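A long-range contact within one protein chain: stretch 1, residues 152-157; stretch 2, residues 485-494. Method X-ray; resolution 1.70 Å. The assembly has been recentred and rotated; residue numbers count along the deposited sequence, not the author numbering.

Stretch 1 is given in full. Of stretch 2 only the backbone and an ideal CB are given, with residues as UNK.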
ATOM      1  N   ASN A 152      11.754  -5.013   8.748  1.00 15.12           N
ATOM      2  CA  ASN A 152      10.507  -5.353   9.386  1.00 16.70           C
ATOM      3  C   ASN A 152      10.564  -5.116  10.893  1.00 18.08           C
ATOM      4  O   ASN A 152      11.421  -5.729  11.557  1.00 16.46           O
ATOM      5  CB  ASN A 152      10.219  -6.847   9.122  1.00 16.42           C
ATOM      6  CG  ASN A 152       8.777  -7.181   9.308  1.00 14.85           C
ATOM      7  OD1 ASN A 152       8.192  -6.844  10.339  1.00 15.20           O
ATOM      8  ND2 ASN A 152       8.157  -7.788   8.283  1.00 14.70           N
ATOM      9  N   PRO A 153       9.671  -4.255  11.451  1.00 15.38           N
ATOM     10  CA  PRO A 153       9.699  -4.029  12.904  1.00 15.54           C
ATOM     11  C   PRO A 153       9.499  -5.301  13.710  1.00 18.24           C
ATOM     12  O   PRO A 153       9.815  -5.313  14.893  1.00 18.62           O
ATOM     13  CB  PRO A 153       8.520  -3.064  13.152  1.00 17.01           C
ATOM     14  CG  PRO A 153       8.341  -2.359  11.805  1.00 16.63           C
ATOM     15  CD  PRO A 153       8.626  -3.438  10.793  1.00 15.72           C
ATOM     16  N   PHE A 154       8.944  -6.348  13.103  1.00 14.62           N
ATOM     17  CA  PHE A 154       8.765  -7.609  13.851  1.00 16.51           C
ATOM     18  C   PHE A 154      10.057  -8.427  13.943  1.00 19.17           C
ATOM     19  O   PHE A 154      10.168  -9.326  14.782  1.00 20.91           O
ATOM     20  CB  PHE A 154       7.633  -8.437  13.232  1.00 15.91           C
ATOM     21  CG  PHE A 154       6.295  -7.998  13.686  1.00 15.24           C
ATOM     22  CD1 PHE A 154       5.619  -8.671  14.683  1.00 15.09           C
ATOM     23  CD2 PHE A 154       5.742  -6.842  13.161  1.00 16.39           C
ATOM     24  CE1 PHE A 154       4.406  -8.219  15.137  1.00 17.33           C
ATOM     25  CE2 PHE A 154       4.547  -6.372  13.605  1.00 14.55           C
ATOM     26  CZ  PHE A 154       3.866  -7.039  14.590  1.00 16.09           C
ATOM     27  N   ASN A 155      11.000  -8.151  13.057  1.00 16.74           N
ATOM     28  CA  ASN A 155      12.320  -8.775  13.076  1.00 20.50           C
ATOM     29  C   ASN A 155      13.161  -8.104  12.001  1.00 19.03           C
ATOM     30  O   ASN A 155      12.958  -8.303  10.804  1.00 17.58           O
ATOM     31  CB  ASN A 155      12.221 -10.299  12.843  1.00 18.27           C
ATOM     32  CG  ASN A 155      13.575 -10.982  12.933  1.00 21.22           C
ATOM     33  OD1 ASN A 155      14.606 -10.357  12.703  1.00 22.68           O
ATOM     34  ND2 ASN A 155      13.572 -12.269  13.273  1.00 23.12           N
ATOM     35  N   LEU A 156      14.104  -7.256  12.416  1.00 18.99           N
ATOM     36  CA  LEU A 156      14.851  -6.449  11.449  1.00 18.59           C
ATOM     37  C   LEU A 156      15.720  -7.249  10.471  1.00 18.21           C
ATOM     38  O   LEU A 156      16.219  -6.700   9.522  1.00 19.16           O
ATOM     39  CB  LEU A 156      15.698  -5.359  12.163  1.00 20.21           C
ATOM     40  CG  LEU A 156      14.919  -4.109  12.609  1.00 23.13           C
ATOM     41  CD1 LEU A 156      13.796  -4.478  13.559  1.00 24.74           C
ATOM     42  CD2 LEU A 156      15.882  -3.163  13.290  1.00 26.26           C
ATOM     43  N   ASP A 157      15.898  -8.545  10.694  1.00 20.69           N
ATOM     44  CA  ASP A 157      16.618  -9.374   9.718  1.00 20.03           C
ATOM     45  C   ASP A 157      15.766  -9.596   8.473  1.00 18.99           C
ATOM     46  O   ASP A 157      16.274 -10.040   7.452  1.00 18.97           O
ATOM     47  CB  ASP A 157      16.969 -10.748  10.327  1.00 21.41           C
ATOM     48  CG  ASP A 157      18.057 -10.666  11.409  1.00 27.02           C
ATOM     49  OD1 ASP A 157      18.836  -9.694  11.405  1.00 27.37           O
ATOM     50  OD2 ASP A 157      18.120 -11.597  12.246  1.00 30.08           O
ATOM     51  N   UNK A 485      -2.580  -6.813  19.874  1.00 17.80           N
ATOM     52  CA  UNK A 485      -1.662  -7.394  20.849  1.00 20.01           C
ATOM     53  C   UNK A 485      -0.331  -7.730  20.213  1.00 18.99           C
ATOM     54  O   UNK A 485       0.692  -7.710  20.881  1.00 21.07           O
ATOM     55  CB  UNK A 485      -2.271  -8.648  21.480  1.00 20.01           C
ATOM     56  N   UNK A 486      -0.310  -8.048  18.916  1.00 16.74           N
ATOM     57  CA  UNK A 486       0.955  -8.413  18.294  1.00 16.05           C
ATOM     58  C   UNK A 486       1.945  -7.232  18.188  1.00 15.32           C
ATOM     59  O   UNK A 486       3.149  -7.445  18.006  1.00 16.89           O
ATOM     60  CB  UNK A 486       0.685  -8.985  16.901  1.00 16.05           C
ATOM     61  N   UNK A 487       1.449  -6.000  18.289  1.00 17.54           N
ATOM     62  CA  UNK A 487       2.342  -4.841  18.260  1.00 15.20           C
ATOM     63  C   UNK A 487       3.275  -4.866  19.479  1.00 18.61           C
ATOM     64  O   UNK A 487       4.231  -4.105  19.533  1.00 18.09           O
ATOM     65  CB  UNK A 487       1.536  -3.541  18.228  1.00 15.20           C
ATOM     66  N   UNK A 488       2.996  -5.722  20.472  1.00 18.69           N
ATOM     67  CA  UNK A 488       3.935  -5.825  21.592  1.00 19.47           C
ATOM     68  C   UNK A 488       5.335  -6.179  21.112  1.00 19.50           C
ATOM     69  O   UNK A 488       6.338  -5.843  21.755  1.00 20.46           O
ATOM     70  CB  UNK A 488       3.451  -6.870  22.599  1.00 19.47           C
ATOM     71  N   UNK A 489       5.440  -6.884  19.998  1.00 17.36           N
ATOM     72  CA  UNK A 489       6.744  -7.309  19.523  1.00 19.81           C
ATOM     73  C   UNK A 489       7.582  -6.105  19.085  1.00 23.02           C
ATOM     74  O   UNK A 489       8.650  -5.852  19.651  1.00 19.95           O
ATOM     75  CB  UNK A 489       6.590  -8.301  18.369  1.00 19.81           C
ATOM     76  N   UNK A 490       7.115  -5.340  18.078  1.00 19.53           N
ATOM     77  CA  UNK A 490       7.899  -4.127  17.774  1.00 19.70           C
ATOM     78  C   UNK A 490       8.019  -3.140  18.959  1.00 19.90           C
ATOM     79  O   UNK A 490       9.050  -2.497  19.085  1.00 20.18           O
ATOM     80  CB  UNK A 490       7.262  -3.404  16.586  1.00 19.70           C
ATOM     81  N   UNK A 491       6.989  -3.023  19.790  1.00 17.90           N
ATOM     82  CA  UNK A 491       6.983  -2.062  20.898  1.00 19.64           C
ATOM     83  C   UNK A 491       8.106  -2.377  21.888  1.00 23.07           C
ATOM     84  O   UNK A 491       8.618  -1.479  22.562  1.00 23.16           O
ATOM     85  CB  UNK A 491       5.630  -2.074  21.612  1.00 19.64           C
ATOM     86  N   UNK A 492       8.514  -3.637  21.929  1.00 22.56           N
ATOM     87  CA  UNK A 492       9.573  -4.055  22.841  1.00 26.65           C
ATOM     88  C   UNK A 492      10.918  -4.324  22.197  1.00 26.62           C
ATOM     89  O   UNK A 492      11.822  -4.833  22.846  1.00 26.03           O
ATOM     90  CB  UNK A 492       9.127  -5.318  23.580  1.00 26.65           C
ATOM     91  N   UNK A 493      11.083  -4.000  20.925  1.00 21.82           N
ATOM     92  CA  UNK A 493      12.328  -4.338  20.257  1.00 23.06           C
ATOM     93  C   UNK A 493      13.456  -3.426  20.745  1.00 24.11           C
ATOM     94  O   UNK A 493      13.226  -2.279  21.097  1.00 22.61           O
ATOM     95  CB  UNK A 493      12.167  -4.231  18.739  1.00 23.06           C
ATOM     96  N   UNK A 494      14.691  -3.945  20.774  1.00 27.01           N
ATOM     97  CA  UNK A 494      15.846  -3.129  21.180  1.00 30.18           C
ATOM     98  C   UNK A 494      16.168  -2.031  20.163  1.00 29.62           C
ATOM     99  O   UNK A 494      16.061  -2.267  18.961  1.00 31.46           O
ATOM    100  CB  UNK A 494      17.073  -4.021  21.375  1.00 30.18           C
TER

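Stretch 1 carries a type I beta turn from Asn 152 to Asn 155, closed by Asn 155 N to Asn 152 O at 2.9 Å. A side-chain hydrogen bond, Phe 154 N to Asn 152 OD1 at 2.9 Å, also holds it. The turn offers stretch 2 the rings of Phe 154 and Pro 153 and two carbonyl oxygens, Pro 153 O and Phe 154 O. No hydrogen bond joins the stretches, so packing is the whole contact.

Position 485 lies in a 3-10 segment, and its ideal CB has nothing of stretch 1 within 5.5 Å. The residue is Gln 485, which does not touch stretch 1.

At position 486 CA-to-CB points sideways, and the ideal CB is 4.2 Å from Phe 154 CE1. Many side chains would suit, since only the first carbon must meet the ring. The backbone matters more: the carbonyl O at 486 lies 3.2 Å from Phe 154 CE1, whatever the residue. The deposited residue is Tyr 486. Its CB packs on Phe 154, while chi1 in m leads the ring away.

Position 487 points away, and stretch 1 leaves the choice open. It is Tyr 487, whose hydroxyl is hydrogen-bonded near the stretch. Position 488 also points away into space free of stretch 1, so a polar residue would do. It is Asp 488.

Position 489 points toward stretch 1, with its ideal CB 3.8 Å from Phe 154 CD1. The ring favours an apolar side chain; leucine, valine, isoleucine or methionine would be reasonable. The residue is Ile 489. Its CG2 lies 3.9 Å from Phe 154 CD1 and 3.8 Å from Phe 154 O, so one methyl meets both ring and backbone.

Position 490 also points toward stretch 1, and its CA is 5.2 Å from the CA of Pro 153. The ideal CB is 3.6 Å from Pro 153 O, which leaves little space in that direction. A compact apolar residue fits: alanine would, and the phi of -60° also allows proline. The residue is Pro 490. Its CB is 3.7 Å from Pro 153 CB. Its CD sits over one face of the Phe 154 ring, 3.8 Å from the centroid and 16° off the normal, a CH-pi contact.

Position 491 points away and accepts many residues; it is Ala 491. At 492 phi is -105°, and an ideal CB would have room. Glycine is therefore not required by stretch 1. Gly 492 is the first residue to leave helical angles.

Position 493 points toward stretch 1. Its ideal CB is 4.6 Å from Pro 153 O and 5.4 Å from Leu 156 CD1, so a long side chain can extend past both, with its aliphatic part near Pro 153 O and its end near the Leu 156 methyls. Lysine, methionine or arginine would suit. The residue is Arg 493. Its CD packs 3.6 Å from Pro 153 O, and NH1 lies 3.7 Å from Leu 156 CD2. NE and NH2 are hydrogen-bonded elsewhere in the structure.

Position 494 is out of reach; it is Pro 494.

Stretch 2, residues 485-494: QYYDIPAGRP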
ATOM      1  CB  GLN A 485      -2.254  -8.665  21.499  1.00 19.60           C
ATOM      2  CG  GLN A 485      -2.368  -9.841  20.564  1.00 22.14           C
ATOM      3  CD  GLN A 485      -3.660  -9.850  19.768  1.00 23.06           C
ATOM      4  OE1 GLN A 485      -4.455  -8.894  19.792  1.00 21.60           O
ATOM      5  NE2 GLN A 485      -3.900 -10.961  19.087  1.00 24.21           N
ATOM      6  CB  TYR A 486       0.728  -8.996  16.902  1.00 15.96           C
ATOM      7  CG  TYR A 486      -0.223 -10.197  16.882  1.00 18.13           C
ATOM      8  CD1 TYR A 486      -0.034 -11.287  17.724  1.00 20.13           C
ATOM      9  CD2 TYR A 486      -1.316 -10.213  16.026  1.00 17.32           C
ATOM     10  CE1 TYR A 486      -0.923 -12.375  17.707  1.00 20.98           C
ATOM     11  CE2 TYR A 486      -2.202 -11.281  15.989  1.00 18.49           C
ATOM     12  CZ  TYR A 486      -2.005 -12.357  16.840  1.00 18.51           C
ATOM     13  OH  TYR A 486      -2.897 -13.392  16.776  1.00 21.81           O
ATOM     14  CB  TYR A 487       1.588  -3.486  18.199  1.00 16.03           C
ATOM     15  CG  TYR A 487       0.787  -3.306  16.917  1.00 14.33           C
ATOM     16  CD1 TYR A 487       1.402  -3.432  15.679  1.00 14.22           C
ATOM     17  CD2 TYR A 487      -0.569  -3.044  16.962  1.00 13.03           C
ATOM     18  CE1 TYR A 487       0.662  -3.297  14.495  1.00 12.18           C
ATOM     19  CE2 TYR A 487      -1.309  -2.908  15.803  1.00 13.98           C
ATOM     20  CZ  TYR A 487      -0.683  -3.021  14.580  1.00 13.65           C
ATOM     21  OH  TYR A 487      -1.456  -2.892  13.435  1.00 12.08           O
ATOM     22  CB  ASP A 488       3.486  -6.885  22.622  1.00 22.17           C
ATOM     23  CG  ASP A 488       2.223  -6.488  23.381  1.00 27.09           C
ATOM     24  OD1 ASP A 488       1.778  -5.328  23.324  1.00 29.04           O
ATOM     25  OD2 ASP A 488       1.667  -7.367  24.065  1.00 30.36           O
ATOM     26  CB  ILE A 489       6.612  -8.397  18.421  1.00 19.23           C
ATOM     27  CG1 ILE A 489       6.030  -9.699  19.020  1.00 19.29           C
ATOM     28  CG2 ILE A 489       7.952  -8.645  17.752  1.00 20.97           C
ATOM     29  CD1 ILE A 489       5.569 -10.727  17.963  1.00 20.58           C
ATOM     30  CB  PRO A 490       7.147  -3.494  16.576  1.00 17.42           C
ATOM     31  CG  PRO A 490       5.743  -4.079  16.623  1.00 18.12           C
ATOM     32  CD  PRO A 490       5.919  -5.495  17.219  1.00 19.84           C
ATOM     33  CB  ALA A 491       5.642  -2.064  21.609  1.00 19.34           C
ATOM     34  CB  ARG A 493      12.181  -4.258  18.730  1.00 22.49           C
ATOM     35  CG  ARG A 493      12.109  -2.844  18.159  1.00 22.42           C
ATOM     36  CD  ARG A 493      11.879  -2.871  16.623  1.00 20.41           C
ATOM     37  NE  ARG A 493      11.754  -1.507  16.095  1.00 19.63           N
ATOM     38  CZ  ARG A 493      12.777  -0.745  15.750  1.00 23.03           C
ATOM     39  NH1 ARG A 493      14.028  -1.222  15.836  1.00 21.12           N
ATOM     40  NH2 ARG A 493      12.555   0.500  15.309  1.00 19.54           N
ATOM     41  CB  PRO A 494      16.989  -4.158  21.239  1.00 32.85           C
ATOM     42  CG  PRO A 494      16.560  -5.247  20.326  1.00 32.36           C
ATOM     43  CD  PRO A 494      15.073  -5.331  20.470  1.00 29.95           C
TER
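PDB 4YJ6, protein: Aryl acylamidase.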